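Local coordinates for protein kojibiose phosphorylase (Gut metagenome, PDB 6W0P) that belongs to glycoside hydrolase family 65 and is built round a helical central catalytic domain, at residues F349-T354 with S621-S626; F593-M598 with H628-S633. One frame throughout, in Å; residues are numbered along the deposited sequence.

Contact 1: F349-T354 with S621-S626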
ATOM      1  N   PHE A 349     -19.567  -6.558   6.018  1.00 28.29           N
ATOM      2  CA  PHE A 349     -18.846  -7.075   4.831  1.00 28.24           C
ATOM      3  C   PHE A 349     -19.874  -7.768   3.937  1.00 27.82           C
ATOM      4  O   PHE A 349     -21.032  -7.944   4.375  1.00 27.05           O
ATOM      5  CB  PHE A 349     -17.703  -7.996   5.263  1.00 28.71           C
ATOM      6  CG  PHE A 349     -16.621  -7.331   6.077  1.00 30.23           C
ATOM      7  CD1 PHE A 349     -16.812  -7.034   7.418  1.00 30.56           C
ATOM      8  CD2 PHE A 349     -15.410  -6.984   5.496  1.00 30.50           C
ATOM      9  CE1 PHE A 349     -15.808  -6.431   8.161  1.00 30.87           C
ATOM     10  CE2 PHE A 349     -14.425  -6.352   6.237  1.00 30.67           C
ATOM     11  CZ  PHE A 349     -14.617  -6.087   7.570  1.00 30.61           C
ATOM     12  N   TRP A 350     -19.459  -8.172   2.732  1.00 27.90           N
ATOM     13  CA  TRP A 350     -20.314  -8.901   1.757  1.00 27.91           C
ATOM     14  C   TRP A 350     -20.898 -10.176   2.401  1.00 28.59           C
ATOM     15  O   TRP A 350     -21.939 -10.634   1.880  1.00 27.72           O
ATOM     16  CB  TRP A 350     -19.495  -9.217   0.508  1.00 27.78           C
ATOM     17  CG  TRP A 350     -18.573 -10.384   0.701  1.00 27.47           C
ATOM     18  CD1 TRP A 350     -17.522 -10.484   1.569  1.00 27.01           C
ATOM     19  CD2 TRP A 350     -18.630 -11.623  -0.020  1.00 27.06           C
ATOM     20  NE1 TRP A 350     -16.934 -11.710   1.446  1.00 27.25           N
ATOM     21  CE2 TRP A 350     -17.599 -12.437   0.487  1.00 27.32           C
ATOM     22  CE3 TRP A 350     -19.468 -12.129  -1.021  1.00 27.66           C
ATOM     23  CZ2 TRP A 350     -17.364 -13.724  -0.008  1.00 27.72           C
ATOM     24  CZ3 TRP A 350     -19.238 -13.400  -1.506  1.00 27.68           C
ATOM     25  CH2 TRP A 350     -18.214 -14.200  -0.989  1.00 27.56           C
ATOM     26  N   ASP A 351     -20.238 -10.673   3.477  1.00 29.20           N
ATOM     27  CA  ASP A 351     -20.640 -11.815   4.356  0.60 29.31           C
ATOM     28  C   ASP A 351     -22.088 -11.682   4.818  1.00 29.84           C
ATOM     29  O   ASP A 351     -22.748 -12.730   4.961  1.00 29.71           O
ATOM     30  CB  ASP A 351     -19.893 -11.862   5.704  0.60 29.16           C
ATOM     31  CG  ASP A 351     -18.391 -12.001   5.624  0.60 28.37           C
ATOM     32  OD1 ASP A 351     -17.786 -11.201   4.898  0.60 27.31           O
ATOM     33  OD2 ASP A 351     -17.849 -12.938   6.279  0.60 28.93           O
ATOM     34  N   ASN A 352     -22.502 -10.458   5.122  1.00 30.09           N
ATOM     35  CA  ASN A 352     -23.860 -10.171   5.632  1.00 31.15           C
ATOM     36  C   ASN A 352     -24.847 -10.730   4.615  1.00 30.62           C
ATOM     37  O   ASN A 352     -25.740 -11.460   5.018  1.00 29.73           O
ATOM     38  CB  ASN A 352     -24.085  -8.679   5.904  1.00 32.87           C
ATOM     39  CG  ASN A 352     -23.415  -8.211   7.177  1.00 34.02           C
ATOM     40  OD1 ASN A 352     -22.646  -8.944   7.782  1.00 36.87           O
ATOM     41  ND2 ASN A 352     -23.728  -7.009   7.627  1.00 35.98           N
ATOM     42  N   GLU A 353     -24.642 -10.399   3.344  1.00 31.12           N
ATOM     43  CA  GLU A 353     -25.604 -10.680   2.255  1.00 31.50           C
ATOM     44  C   GLU A 353     -25.516 -12.150   1.833  1.00 31.08           C
ATOM     45  O   GLU A 353     -26.550 -12.707   1.523  1.00 31.21           O
ATOM     46  CB  GLU A 353     -25.360  -9.748   1.072  1.00 31.71           C
ATOM     47  CG  GLU A 353     -25.852  -8.337   1.295  1.00 31.54           C
ATOM     48  CD  GLU A 353     -25.101  -7.508   2.329  1.00 31.89           C
ATOM     49  OE1 GLU A 353     -23.858  -7.604   2.408  1.00 31.16           O
ATOM     50  OE2 GLU A 353     -25.775  -6.741   3.041  1.00 32.14           O
ATOM     51  N   THR A 354     -24.333 -12.760   1.846  1.00 30.91           N
ATOM     52  CA  THR A 354     -24.079 -14.033   1.147  1.00 31.25           C
ATOM     53  C   THR A 354     -23.997 -15.207   2.128  1.00 32.07           C
ATOM     54  O   THR A 354     -23.949 -16.336   1.629  1.00 32.87           O
ATOM     55  CB  THR A 354     -22.794 -13.912   0.322  1.00 31.12           C
ATOM     56  OG1 THR A 354     -21.709 -13.510   1.169  1.00 30.71           O
ATOM     57  CG2 THR A 354     -22.963 -12.926  -0.809  1.00 30.94           C
ATOM     58  N   SER A 621     -10.040 -18.319   5.729  1.00 52.14           N
ATOM     59  CA  SER A 621     -11.251 -17.652   6.256  1.00 51.46           C
ATOM     60  C   SER A 621     -12.171 -18.630   6.995  1.00 49.51           C
ATOM     61  O   SER A 621     -12.227 -19.856   6.681  1.00 45.84           O
ATOM     62  CB  SER A 621     -11.993 -16.938   5.175  1.00 52.20           C
ATOM     63  OG  SER A 621     -12.437 -17.863   4.213  1.00 54.56           O
ATOM     64  N   SER A 622     -12.930 -18.061   7.927  1.00 47.35           N
ATOM     65  CA  SER A 622     -13.982 -18.774   8.682  1.00 47.29           C
ATOM     66  C   SER A 622     -15.114 -19.132   7.712  1.00 43.57           C
ATOM     67  O   SER A 622     -15.984 -19.898   8.094  1.00 41.42           O
ATOM     68  CB  SER A 622     -14.443 -17.953   9.874  1.00 46.86           C
ATOM     69  OG  SER A 622     -14.761 -16.617   9.513  1.00 45.87           O
ATOM     70  N   LEU A 623     -15.035 -18.619   6.483  1.00 42.21           N
ATOM     71  CA  LEU A 623     -16.066 -18.721   5.421  1.00 41.55           C
ATOM     72  C   LEU A 623     -15.955 -20.070   4.682  1.00 39.24           C
ATOM     73  O   LEU A 623     -16.978 -20.561   4.165  1.00 39.91           O
ATOM     74  CB  LEU A 623     -15.828 -17.544   4.471  1.00 44.03           C
ATOM     75  CG  LEU A 623     -16.364 -16.186   4.935  1.00 46.37           C
ATOM     76  CD1 LEU A 623     -15.506 -15.585   6.061  1.00 46.92           C
ATOM     77  CD2 LEU A 623     -16.436 -15.216   3.765  1.00 46.16           C
ATOM     78  N   SER A 624     -14.764 -20.675   4.665  1.00 34.61           N
ATOM     79  CA  SER A 624     -14.400 -21.756   3.717  1.00 32.33           C
ATOM     80  C   SER A 624     -14.928 -23.117   4.162  1.00 30.39           C
ATOM     81  O   SER A 624     -15.532 -23.803   3.359  1.00 29.55           O
ATOM     82  CB  SER A 624     -12.929 -21.781   3.468  1.00 32.13           C
ATOM     83  OG  SER A 624     -12.608 -22.813   2.560  1.00 32.65           O
ATOM     84  N   PRO A 625     -14.691 -23.593   5.402  1.00 28.98           N
ATOM     85  CA  PRO A 625     -15.059 -24.956   5.777  1.00 28.45           C
ATOM     86  C   PRO A 625     -16.529 -25.333   5.562  1.00 28.20           C
ATOM     87  O   PRO A 625     -16.794 -26.435   5.117  1.00 27.82           O
ATOM     88  CB  PRO A 625     -14.710 -25.017   7.277  1.00 28.48           C
ATOM     89  CG  PRO A 625     -13.565 -24.023   7.418  1.00 28.54           C
ATOM     90  CD  PRO A 625     -13.968 -22.899   6.490  1.00 28.60           C
ATOM     91  N   SER A 626     -17.449 -24.424   5.883  1.00 27.63           N
ATOM     92  CA  SER A 626     -18.915 -24.656   5.794  1.00 27.48           C
ATOM     93  C   SER A 626     -19.357 -24.804   4.324  1.00 27.35           C
ATOM     94  O   SER A 626     -20.258 -25.611   4.048  1.00 27.65           O
ATOM     95  CB  SER A 626     -19.696 -23.566   6.536  1.00 27.01           C
ATOM     96  OG  SER A 626     -19.573 -22.292   5.908  1.00 26.76           O
TER

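Contact 2: F593-M598 with H628-S633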
ATOM      1  N   PHE A 593     -19.861 -19.177  -6.071  1.00 26.96           N
ATOM      2  CA  PHE A 593     -21.043 -18.900  -6.929  1.00 27.82           C
ATOM      3  C   PHE A 593     -21.791 -20.219  -7.183  1.00 27.86           C
ATOM      4  O   PHE A 593     -22.992 -20.192  -7.343  1.00 28.54           O
ATOM      5  CB  PHE A 593     -20.698 -18.082  -8.176  1.00 27.36           C
ATOM      6  CG  PHE A 593     -19.979 -18.812  -9.271  1.00 27.33           C
ATOM      7  CD1 PHE A 593     -20.666 -19.660 -10.122  1.00 28.09           C
ATOM      8  CD2 PHE A 593     -18.630 -18.601  -9.486  1.00 27.38           C
ATOM      9  CE1 PHE A 593     -20.011 -20.323 -11.148  1.00 27.92           C
ATOM     10  CE2 PHE A 593     -17.978 -19.238 -10.526  1.00 27.82           C
ATOM     11  CZ  PHE A 593     -18.672 -20.103 -11.351  1.00 28.02           C
ATOM     12  N   MET A 594     -21.097 -21.347  -7.170  1.00 28.25           N
ATOM     13  CA  MET A 594     -21.735 -22.659  -7.355  1.00 28.75           C
ATOM     14  C   MET A 594     -22.618 -22.946  -6.135  1.00 29.31           C
ATOM     15  O   MET A 594     -23.761 -23.392  -6.332  1.00 29.12           O
ATOM     16  CB  MET A 594     -20.684 -23.733  -7.604  1.00 29.22           C
ATOM     17  CG  MET A 594     -19.995 -23.528  -8.953  1.00 29.74           C
ATOM     18  SD  MET A 594     -19.105 -24.963  -9.602  1.00 30.15           S
ATOM     19  CE  MET A 594     -20.505 -25.913 -10.203  1.00 31.74           C
ATOM     20  N   PHE A 595     -22.182 -22.572  -4.922  1.00 29.33           N
ATOM     21  CA  PHE A 595     -23.027 -22.677  -3.701  1.00 28.51           C
ATOM     22  C   PHE A 595     -24.259 -21.766  -3.825  1.00 28.19           C
ATOM     23  O   PHE A 595     -25.372 -22.242  -3.543  1.00 27.09           O
ATOM     24  CB  PHE A 595     -22.237 -22.280  -2.458  1.00 28.30           C
ATOM     25  CG  PHE A 595     -23.082 -22.028  -1.240  1.00 28.14           C
ATOM     26  CD1 PHE A 595     -23.687 -23.080  -0.569  1.00 28.54           C
ATOM     27  CD2 PHE A 595     -23.194 -20.756  -0.707  1.00 28.25           C
ATOM     28  CE1 PHE A 595     -24.443 -22.858   0.567  1.00 28.34           C
ATOM     29  CE2 PHE A 595     -23.950 -20.530   0.438  1.00 28.25           C
ATOM     30  CZ  PHE A 595     -24.586 -21.578   1.059  1.00 28.50           C
ATOM     31  N   LEU A 596     -24.070 -20.498  -4.229  1.00 28.00           N
ATOM     32  CA  LEU A 596     -25.160 -19.475  -4.190  1.00 28.71           C
ATOM     33  C   LEU A 596     -26.253 -19.854  -5.197  1.00 29.18           C
ATOM     34  O   LEU A 596     -27.393 -19.322  -5.097  1.00 28.98           O
ATOM     35  CB  LEU A 596     -24.612 -18.072  -4.464  1.00 28.63           C
ATOM     36  CG  LEU A 596     -23.636 -17.499  -3.430  1.00 28.85           C
ATOM     37  CD1 LEU A 596     -23.086 -16.165  -3.919  1.00 29.00           C
ATOM     38  CD2 LEU A 596     -24.290 -17.330  -2.054  1.00 28.90           C
ATOM     39  N   TYR A 597     -25.902 -20.724  -6.138  1.00 30.13           N
ATOM     40  CA  TYR A 597     -26.754 -21.182  -7.262  1.00 31.05           C
ATOM     41  C   TYR A 597     -26.664 -22.704  -7.407  1.00 31.54           C
ATOM     42  O   TYR A 597     -26.707 -23.219  -8.562  1.00 31.77           O
ATOM     43  CB  TYR A 597     -26.345 -20.429  -8.526  1.00 30.82           C
ATOM     44  CG  TYR A 597     -26.791 -18.993  -8.544  1.00 30.55           C
ATOM     45  CD1 TYR A 597     -28.109 -18.636  -8.786  1.00 30.41           C
ATOM     46  CD2 TYR A 597     -25.871 -17.990  -8.325  1.00 30.54           C
ATOM     47  CE1 TYR A 597     -28.503 -17.304  -8.797  1.00 30.63           C
ATOM     48  CE2 TYR A 597     -26.241 -16.659  -8.340  1.00 30.55           C
ATOM     49  CZ  TYR A 597     -27.556 -16.312  -8.575  1.00 30.77           C
ATOM     50  OH  TYR A 597     -27.840 -14.982  -8.578  1.00 30.32           O
ATOM     51  N   MET A 598     -26.589 -23.416  -6.282  1.00 32.01           N
ATOM     52  CA  MET A 598     -26.425 -24.901  -6.224  0.50 32.82           C
ATOM     53  C   MET A 598     -27.525 -25.585  -7.055  1.00 34.02           C
ATOM     54  O   MET A 598     -27.247 -26.646  -7.649  1.00 33.98           O
ATOM     55  CB  MET A 598     -26.474 -25.412  -4.776  0.50 32.45           C
ATOM     56  CG  MET A 598     -27.781 -25.103  -4.041  0.50 32.61           C
ATOM     57  SD  MET A 598     -27.892 -25.801  -2.366  0.50 32.81           S
ATOM     58  CE  MET A 598     -26.358 -25.219  -1.639  0.50 32.59           C
ATOM     59  N   HIS A 628     -17.538 -25.804   1.697  1.00 27.50           N
ATOM     60  CA  HIS A 628     -16.973 -27.092   1.226  1.00 28.53           C
ATOM     61  C   HIS A 628     -17.773 -28.255   1.852  1.00 28.26           C
ATOM     62  O   HIS A 628     -18.051 -29.248   1.122  1.00 27.16           O
ATOM     63  CB  HIS A 628     -15.447 -27.118   1.484  1.00 29.37           C
ATOM     64  CG  HIS A 628     -14.659 -26.183   0.621  1.00 29.57           C
ATOM     65  ND1 HIS A 628     -14.361 -24.882   0.986  1.00 29.72           N
ATOM     66  CD2 HIS A 628     -14.111 -26.358  -0.599  1.00 30.26           C
ATOM     67  CE1 HIS A 628     -13.671 -24.302   0.033  1.00 29.52           C
ATOM     68  NE2 HIS A 628     -13.506 -25.191  -0.954  1.00 30.08           N
ATOM     69  N   SER A 629     -18.128 -28.166   3.148  1.00 27.96           N
ATOM     70  CA  SER A 629     -18.948 -29.207   3.826  1.00 28.29           C
ATOM     71  C   SER A 629     -20.283 -29.331   3.088  1.00 28.79           C
ATOM     72  O   SER A 629     -20.708 -30.470   2.823  1.00 28.49           O
ATOM     73  CB  SER A 629     -19.207 -28.954   5.289  1.00 28.34           C
ATOM     74  OG  SER A 629     -20.008 -30.024   5.805  1.00 28.46           O
ATOM     75  N   ILE A 630     -20.903 -28.193   2.751  1.00 28.59           N
ATOM     76  CA  ILE A 630     -22.268 -28.169   2.151  1.00 28.98           C
ATOM     77  C   ILE A 630     -22.193 -28.794   0.773  1.00 29.35           C
ATOM     78  O   ILE A 630     -23.051 -29.618   0.477  1.00 29.60           O
ATOM     79  CB  ILE A 630     -22.868 -26.755   2.108  1.00 28.75           C
ATOM     80  CG1 ILE A 630     -23.238 -26.303   3.527  1.00 28.55           C
ATOM     81  CG2 ILE A 630     -24.056 -26.714   1.158  1.00 28.95           C
ATOM     82  CD1 ILE A 630     -23.153 -24.823   3.747  1.00 28.63           C
ATOM     83  N   ILE A 631     -21.201 -28.400  -0.024  1.00 30.05           N
ATOM     84  CA  ILE A 631     -21.031 -28.937  -1.403  1.00 30.19           C
ATOM     85  C   ILE A 631     -20.677 -30.427  -1.292  1.00 30.13           C
ATOM     86  O   ILE A 631     -21.250 -31.194  -2.053  1.00 29.49           O
ATOM     87  CB  ILE A 631     -20.017 -28.118  -2.213  1.00 30.25           C
ATOM     88  CG1 ILE A 631     -20.569 -26.722  -2.503  1.00 30.72           C
ATOM     89  CG2 ILE A 631     -19.620 -28.843  -3.497  1.00 30.59           C
ATOM     90  CD1 ILE A 631     -19.522 -25.753  -3.070  1.00 30.87           C
ATOM     91  N   ALA A 632     -19.775 -30.817  -0.392  1.00 29.89           N
ATOM     92  CA  ALA A 632     -19.395 -32.235  -0.174  1.00 30.36           C
ATOM     93  C   ALA A 632     -20.653 -33.056   0.099  1.00 30.79           C
ATOM     94  O   ALA A 632     -20.821 -34.076  -0.562  1.00 31.42           O
ATOM     95  CB  ALA A 632     -18.415 -32.386   0.963  1.00 30.42           C
ATOM     96  N   SER A 633     -21.515 -32.616   1.019  1.00 31.05           N
ATOM     97  CA  SER A 633     -22.794 -33.309   1.336  1.00 32.01           C
ATOM     98  C   SER A 633     -23.613 -33.495   0.047  1.00 32.86           C
ATOM     99  O   SER A 633     -24.044 -34.604  -0.225  1.00 32.01           O
ATOM    100  CB  SER A 633     -23.596 -32.567   2.383  1.00 31.61           C
ATOM    101  OG  SER A 633     -23.144 -32.868   3.690  1.00 31.29           O
TER

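Contact 1: F349-T354 with S621-S626
Leu623 reaches across to Asp351 and Trp350 inside the helical central domain of the family 65 fold, an (alpha/alpha)6 barrel in this family. Both segments are places where a loop runs into a helix: residues 349-354 take in the start of helix 351-361, and residues 621-626 that of helix 624-634, with a type I beta turn from Ser621 to Ser624. Leu623 gives up the largest area. Its CG is anti to the carbonyl carbon (chi1 -79°), which sends both methyls toward residues 349-354. The Asp351 side chain meets that of Leu623 at about a right angle. One carboxylate oxygen, OD2, stands 3.5 Å from CD1 of Leu623 and 3.7 Å from its CD2. The aspartate has two conformers in the model, so these distances describe one of them. OD2 in this conformer is also hydrogen-bonded to Thr667 OG1 on helix 666-680, so the methyls pack against an oxygen that already has a polar partner. No hydrogen bond joins the segments. Within its own segment, Thr354 OG1 lies over one face of the Trp350 indole, toward its rim, and hydrogen-bonds to Trp350 O. The indole completes the contact, with its CZ2 4.2 Å from CD2 of Leu623.

Contact 2: F593-M598 with H628-S633
Phe595 turns the rim of its ring to Ile630, and this pair carries most of a buried, wholly apolar contact between helices 590-596 and 624-634. Phe595 CG is anti to the backbone N (chi1 166°), which swings the ring toward the second helix although the CB itself does not point there. The methyl CG2 of Ile630 lies at the ring edge, near its plane. It is 3.9 Å from CE1 of Phe595 and 4.0 Å from CD1 of the same ring. The other end of the isoleucine, CD1, also reaches Phe595 CE1, at 4.0 Å. The two side chains thus meet at a slant: CG2 is at the edge near the ring plane, and CD1 stands well off that plane near the same CE1 corner.

Met598 comes to the same methyl from the end of its segment, beyond helix 590-596. Its chain is extended at chi2 and bends at chi3 (52°), which carries CE to 3.9 Å from CG2 of Ile630. The two side chains run roughly at right angles. Met598 has two conformers in the model, and this approach belongs to one of them. CG2 of Ile630 therefore has a phenylalanine edge and a methionine methyl as neighbours.

Ile631 makes a looser touch beside this group. Its CD1 is 4.5 Å from CB of Phe595, the base of the side chain and not the ring. The backbones are closest here, with CA of Phe595 and CA of Ile631 7.0 Å apart.

The contact lies within the central helical domain. Helix 603-613 packs beside it, taking Met594 on Leu606 and Ile631 on Tyr610. Helix 487-504 flanks Phe593 and Leu596, while helix 638-645 meets Ser629 and Ala632.

How the contacts relate
Contacts 1 and 2 share helix 624-634. Contact 1 uses Leu623, in the turn at its start, and contact 2 uses Ile630 and Ile631 further along. Their centres are about 13 Å apart. They also touch directly, with Thr354 O 3.8 Å from CD2 of Leu596. Helix 590-596 gives a second tie, since its Met592 packs on Trp350 and Thr354. Helices 351-361, 590-596 and 624-634 are thus joined in one part of the central domain. Contact 1 is nearer the centre of the folded chain, its centre about 10 Å from the chain centre against about 21 Å for contact 2.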